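Local coordinates for protein nickel-dependent hydrogenase large subunit (Allochromatium vinosum, PDB 3MYR) that forms the large, nickel-iron-carrying subunit of a membrane-bound hydrogenase, which oxidises molecular hydrogen and passes the electrons to an acceptor, at residues A236-L239 with A240-R243; K269-G272 with E273-E276. One frame throughout, in Å; residues are numbered along the deposited sequence.

Contact 1: A236-L239 with A240-R243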
ATOM      1  N   ALA B 236      -6.366  -1.815  30.387  1.00 21.52           N
ATOM      2  CA  ALA B 236      -7.818  -1.987  30.113  1.00 23.69           C
ATOM      3  C   ALA B 236      -8.391  -0.856  29.250  1.00 22.26           C
ATOM      4  O   ALA B 236      -9.212  -1.094  28.364  1.00 23.60           O
ATOM      5  CB  ALA B 236      -8.611  -2.085  31.428  1.00 23.02           C
ATOM      6  N   LYS B 237      -7.941   0.366  29.524  1.00 22.55           N
ATOM      7  CA  LYS B 237      -8.318   1.531  28.747  1.00 21.73           C
ATOM      8  C   LYS B 237      -7.925   1.387  27.299  1.00 21.74           C
ATOM      9  O   LYS B 237      -8.773   1.537  26.399  1.00 22.69           O
ATOM     10  CB  LYS B 237      -7.682   2.778  29.341  1.00 22.08           C
ATOM     11  CG  LYS B 237      -8.193   4.071  28.667  1.00 22.55           C
ATOM     12  CD  LYS B 237      -7.260   4.513  27.521  1.00 18.29           C
ATOM     13  CE  LYS B 237      -7.490   5.972  26.977  1.00 17.97           C
ATOM     14  NZ  LYS B 237      -6.524   6.212  25.806  1.00 23.17           N
ATOM     15  N   ARG B 238      -6.669   1.065  27.015  1.00 22.62           N
ATOM     16  CA  ARG B 238      -6.293   0.887  25.578  1.00 22.71           C
ATOM     17  C   ARG B 238      -7.043  -0.297  24.927  1.00 23.47           C
ATOM     18  O   ARG B 238      -7.456  -0.252  23.751  1.00 21.85           O
ATOM     19  CB  ARG B 238      -4.793   0.696  25.405  1.00 20.56           C
ATOM     20  CG  ARG B 238      -3.938   1.855  25.970  1.00 26.86           C
ATOM     21  CD  ARG B 238      -4.304   3.060  25.123  1.00 34.46           C
ATOM     22  NE  ARG B 238      -3.267   3.481  24.234  1.00 37.13           N
ATOM     23  CZ  ARG B 238      -3.372   4.415  23.275  1.00 37.75           C
ATOM     24  NH1 ARG B 238      -4.515   5.023  22.930  1.00 28.20           N
ATOM     25  NH2 ARG B 238      -2.293   4.699  22.606  1.00 34.77           N
ATOM     26  N   LEU B 239      -7.241  -1.360  25.699  1.00 22.80           N
ATOM     27  CA  LEU B 239      -7.919  -2.513  25.138  1.00 23.47           C
ATOM     28  C   LEU B 239      -9.408  -2.215  24.824  1.00 24.05           C
ATOM     29  O   LEU B 239      -9.993  -2.845  23.926  1.00 23.64           O
ATOM     30  CB  LEU B 239      -7.787  -3.719  26.097  1.00 23.69           C
ATOM     31  CG  LEU B 239      -6.324  -4.235  26.074  1.00 26.69           C
ATOM     32  CD1 LEU B 239      -5.938  -5.093  27.282  1.00 28.51           C
ATOM     33  CD2 LEU B 239      -5.827  -4.858  24.736  1.00 25.34           C
ATOM     34  N   ALA B 240     -10.027  -1.311  25.598  1.00 23.48           N
ATOM     35  CA  ALA B 240     -11.429  -0.926  25.350  1.00 22.90           C
ATOM     36  C   ALA B 240     -11.512  -0.183  24.037  1.00 22.91           C
ATOM     37  O   ALA B 240     -12.450  -0.370  23.310  1.00 21.32           O
ATOM     38  CB  ALA B 240     -11.950  -0.029  26.443  1.00 22.92           C
ATOM     39  N   GLU B 241     -10.548   0.703  23.759  1.00 22.07           N
ATOM     40  CA  GLU B 241     -10.538   1.400  22.443  1.00 23.38           C
ATOM     41  C   GLU B 241     -10.378   0.393  21.282  1.00 22.53           C
ATOM     42  O   GLU B 241     -11.016   0.502  20.258  1.00 22.21           O
ATOM     43  CB  GLU B 241      -9.366   2.404  22.409  1.00 21.07           C
ATOM     44  CG  GLU B 241      -9.427   3.469  23.543  1.00 23.25           C
ATOM     45  CD  GLU B 241      -8.249   4.511  23.473  1.00 33.63           C
ATOM     46  OE1 GLU B 241      -8.481   5.629  22.969  1.00 40.83           O
ATOM     47  OE2 GLU B 241      -7.087   4.178  23.790  1.00 35.89           O
ATOM     48  N   VAL B 242      -9.535  -0.615  21.461  1.00 21.82           N
ATOM     49  CA  VAL B 242      -9.328  -1.589  20.408  1.00 20.91           C
ATOM     50  C   VAL B 242     -10.660  -2.317  20.150  1.00 23.54           C
ATOM     51  O   VAL B 242     -11.054  -2.559  18.994  1.00 24.35           O
ATOM     52  CB  VAL B 242      -8.294  -2.581  20.839  1.00 20.23           C
ATOM     53  CG1 VAL B 242      -8.244  -3.832  19.864  1.00 19.93           C
ATOM     54  CG2 VAL B 242      -6.922  -1.892  21.019  1.00 19.24           C
ATOM     55  N   ARG B 243     -11.371  -2.655  21.231  1.00 23.51           N
ATOM     56  CA  ARG B 243     -12.634  -3.351  21.041  1.00 24.54           C
ATOM     57  C   ARG B 243     -13.629  -2.546  20.193  1.00 22.62           C
ATOM     58  O   ARG B 243     -14.338  -3.079  19.330  1.00 21.29           O
ATOM     59  CB  ARG B 243     -13.283  -3.626  22.389  1.00 23.35           C
ATOM     60  CG  ARG B 243     -14.641  -4.296  22.141  1.00 32.32           C
ATOM     61  CD  ARG B 243     -15.528  -4.212  23.401  1.00 45.77           C
ATOM     62  NE  ARG B 243     -15.212  -5.360  24.247  1.00 55.13           N
ATOM     63  CZ  ARG B 243     -15.740  -6.578  24.092  1.00 60.56           C
ATOM     64  NH1 ARG B 243     -16.628  -6.843  23.121  1.00 54.96           N
ATOM     65  NH2 ARG B 243     -15.352  -7.550  24.905  1.00 61.45           N
TER
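E241 OE2 is gripped by two cations from the preceding turn of the helix, R238 NH1 at 2.8 Å and K237 NZ at 2.9 Å. They reach it from opposite faces of the carboxylate. R238 comes in on the syn side, close to the carboxylate plane, with an N-H...O angle of 164° and the oxygen at the edge of its guanidinium; the ammonium of K237 sits well above that plane. K237 sets out away from the second turn, CG anti to the backbone N (chi1 -173°), and a bend at chi2 swings NZ back over the carboxylate. E241 instead runs extended beyond CG. Alongside this network the backbone i to i+4 bonds of helix 236-265 continue, among them V242 N to R238 O at 3.1 Å, and V242 turns its side chain into F204, I207 and F208 of helix 203-209. The other terminal nitrogen of R238, NH2, forms a salt bridge to E242 of the small subunit, HydA, and a hydrogen bond to the T237 carbonyl of that subunit. One arginine thus ties the first turns of the helix to the subunit interface, while R238 and K237 together would probably favour the ionised form of E241.

Contact 2: K269-G272 with E273-E276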
ATOM      1  N   LYS B 269     -22.767  -8.741 -14.856  1.00 25.36           N
ATOM      2  CA  LYS B 269     -22.646 -10.162 -14.691  1.00 25.40           C
ATOM      3  C   LYS B 269     -21.819 -10.690 -15.841  1.00 26.60           C
ATOM      4  O   LYS B 269     -21.107 -11.676 -15.652  1.00 25.45           O
ATOM      5  CB  LYS B 269     -24.032 -10.830 -14.724  1.00 25.23           C
ATOM      6  CG  LYS B 269     -24.816 -10.714 -13.372  1.00 26.37           C
ATOM      7  CD  LYS B 269     -26.279 -11.219 -13.632  1.00 30.96           C
ATOM      8  CE  LYS B 269     -27.148 -11.033 -12.420  1.00 29.25           C
ATOM      9  NZ  LYS B 269     -28.405 -11.859 -12.489  1.00 30.26           N
ATOM     10  N   ASP B 270     -21.866 -10.030 -17.000  1.00 25.43           N
ATOM     11  CA  ASP B 270     -20.998 -10.429 -18.133  1.00 27.07           C
ATOM     12  C   ASP B 270     -19.476 -10.227 -17.804  1.00 25.39           C
ATOM     13  O   ASP B 270     -18.607 -10.859 -18.431  1.00 25.96           O
ATOM     14  CB  ASP B 270     -21.353  -9.671 -19.426  1.00 25.27           C
ATOM     15  CG  ASP B 270     -21.227  -8.159 -19.257  1.00 31.69           C
ATOM     16  OD1 ASP B 270     -20.474  -7.502 -20.022  1.00 30.23           O
ATOM     17  OD2 ASP B 270     -21.830  -7.613 -18.298  1.00 35.48           O
ATOM     18  N   TRP B 271     -19.158  -9.448 -16.771  1.00 24.71           N
ATOM     19  CA  TRP B 271     -17.747  -9.294 -16.337  1.00 23.65           C
ATOM     20  C   TRP B 271     -17.354 -10.527 -15.541  1.00 24.18           C
ATOM     21  O   TRP B 271     -16.224 -10.637 -15.046  1.00 23.18           O
ATOM     22  CB  TRP B 271     -17.534  -7.963 -15.544  1.00 23.00           C
ATOM     23  CG  TRP B 271     -17.451  -6.841 -16.561  1.00 23.69           C
ATOM     24  CD1 TRP B 271     -18.500  -6.240 -17.200  1.00 26.25           C
ATOM     25  CD2 TRP B 271     -16.258  -6.345 -17.186  1.00 23.96           C
ATOM     26  NE1 TRP B 271     -18.032  -5.354 -18.154  1.00 24.73           N
ATOM     27  CE2 TRP B 271     -16.668  -5.390 -18.172  1.00 26.22           C
ATOM     28  CE3 TRP B 271     -14.872  -6.598 -16.995  1.00 19.76           C
ATOM     29  CZ2 TRP B 271     -15.750  -4.717 -19.009  1.00 24.85           C
ATOM     30  CZ3 TRP B 271     -13.964  -5.877 -17.740  1.00 22.68           C
ATOM     31  CH2 TRP B 271     -14.406  -4.961 -18.779  1.00 24.30           C
ATOM     32  N   GLY B 272     -18.312 -11.428 -15.384  1.00 22.50           N
ATOM     33  CA  GLY B 272     -18.011 -12.747 -14.821  1.00 24.35           C
ATOM     34  C   GLY B 272     -17.552 -13.688 -15.934  1.00 24.53           C
ATOM     35  O   GLY B 272     -17.307 -14.866 -15.690  1.00 22.85           O
ATOM     36  N   GLU B 273     -17.344 -13.170 -17.147  1.00 25.58           N
ATOM     37  CA  GLU B 273     -16.964 -14.038 -18.267  1.00 25.52           C
ATOM     38  C   GLU B 273     -15.688 -13.599 -18.908  1.00 25.78           C
ATOM     39  O   GLU B 273     -15.332 -14.111 -20.008  1.00 28.25           O
ATOM     40  CB  GLU B 273     -18.080 -14.083 -19.345  1.00 26.29           C
ATOM     41  CG  GLU B 273     -19.445 -14.556 -18.762  1.00 33.36           C
ATOM     42  CD  GLU B 273     -20.572 -14.499 -19.817  1.00 42.02           C
ATOM     43  OE1 GLU B 273     -20.326 -15.045 -20.921  1.00 46.90           O
ATOM     44  OE2 GLU B 273     -21.684 -13.935 -19.536  1.00 39.29           O
ATOM     45  N   ARG B 274     -14.996 -12.646 -18.300  1.00 21.98           N
ATOM     46  CA  ARG B 274     -13.728 -12.238 -18.864  1.00 24.38           C
ATOM     47  C   ARG B 274     -12.734 -11.977 -17.753  1.00 21.92           C
ATOM     48  O   ARG B 274     -13.145 -11.754 -16.603  1.00 23.12           O
ATOM     49  CB  ARG B 274     -13.890 -10.977 -19.793  1.00 22.75           C
ATOM     50  CG  ARG B 274     -14.429  -9.722 -19.141  1.00 23.22           C
ATOM     51  CD  ARG B 274     -14.653  -8.560 -20.163  1.00 27.56           C
ATOM     52  NE  ARG B 274     -15.619  -8.969 -21.191  1.00 31.60           N
ATOM     53  CZ  ARG B 274     -16.934  -8.758 -21.073  1.00 35.65           C
ATOM     54  NH1 ARG B 274     -17.427  -8.042 -20.029  1.00 30.69           N
ATOM     55  NH2 ARG B 274     -17.747  -9.188 -22.011  1.00 33.08           N
ATOM     56  N   GLY B 275     -11.459 -11.876 -18.115  1.00 21.02           N
ATOM     57  CA  GLY B 275     -10.449 -11.284 -17.214  1.00 21.13           C
ATOM     58  C   GLY B 275      -9.779 -12.308 -16.293  1.00 23.85           C
ATOM     59  O   GLY B 275      -9.311 -11.985 -15.187  1.00 24.88           O
ATOM     60  N   GLU B 276      -9.723 -13.560 -16.727  1.00 24.22           N
ATOM     61  CA  GLU B 276      -8.929 -14.562 -15.974  1.00 26.32           C
ATOM     62  C   GLU B 276      -8.345 -15.591 -16.962  1.00 28.01           C
ATOM     63  O   GLU B 276      -9.029 -16.531 -17.368  1.00 26.44           O
ATOM     64  CB  GLU B 276      -9.747 -15.245 -14.856  1.00 26.55           C
ATOM     65  CG  GLU B 276      -8.870 -15.921 -13.758  1.00 27.30           C
ATOM     66  CD  GLU B 276      -8.141 -17.220 -14.286  1.00 32.22           C
ATOM     67  OE1 GLU B 276      -6.906 -17.197 -14.521  1.00 26.92           O
ATOM     68  OE2 GLU B 276      -8.805 -18.256 -14.464  1.00 29.78           O
TER
HETATM   69  O   HOH W   1     -22.128 -14.090 -17.037  1.00 30.91           O
HETATM   70  O   HOH W   2     -19.830  -7.511 -22.826  1.00 36.50           O
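R274 lays its side chain across one face of the W271 indole and reaches back to D270. Its CG sits between the backbone N and the carbonyl carbon (chi1 61°), which brings the chain over the ring, and a bend at chi3 turns the guanidinium back to the aspartate. The CD methylene lies over the six-membered ring, 3.7 Å from the centroid, in a CH-pi contact, while the guanidinium passes over the five-membered ring as a cation-pi pair, with CZ 4.5 Å from that centroid. The guanidinium does not lie flat on the indole: the two planes stand 73° apart, and NH1 is the atom that dips toward the ring, 3.3 Å from W271 CE2. The same NH1 makes a salt bridge to D270 OD1, an almost straight bond of 3.1 Å at 173°, leaving in the guanidinium plane but meeting the oxygen from above the carboxylate plane. D270 OD1 is also paired with R178, and a water bridges it, weakly at the arginine end, to R274 NH2. R274 NE is taken by the carbonyl of N533, so the guanidinium is held on more than one side.

E273 works on the backbone of the same turn. Its N bonds to D270 O at 2.9 Å, its CB lies 3.4 Å from that D270 O, and its CG packs beside the G272 carbonyl; from there the chain stretches out until OE2 is linked through a water to K269 O.

All this is built on a short 3-10 turn, 269-272, in the loop between helix 236-265 and strand 281-288, with G272 N bonded to K269 O. W271 is buried there, edge-to-face with W116 and touching E544, R547 and T548 of helix 543-551.

In the fold
Contacts 1 and 2 lie on opposite sides of the chain's centre, with nearest atoms about 35 Å apart. Contact 1 is a surface feature on the opening turns of helix 236-265; contact 2 is partly buried in the loop that follows the same helix. Both pair arginine with a carboxylate, but in different settings: in 236-243 one of the charged residues, R238, also reaches the small subunit, and the two segments offer its guanidinium no ring to lie on, whereas in 269-276 the cation also rides on a buried tryptophan and its partners belong to the large subunit. Helix 426-456 borders both, meeting L239, V242 and R243 in the first and W271 in the second.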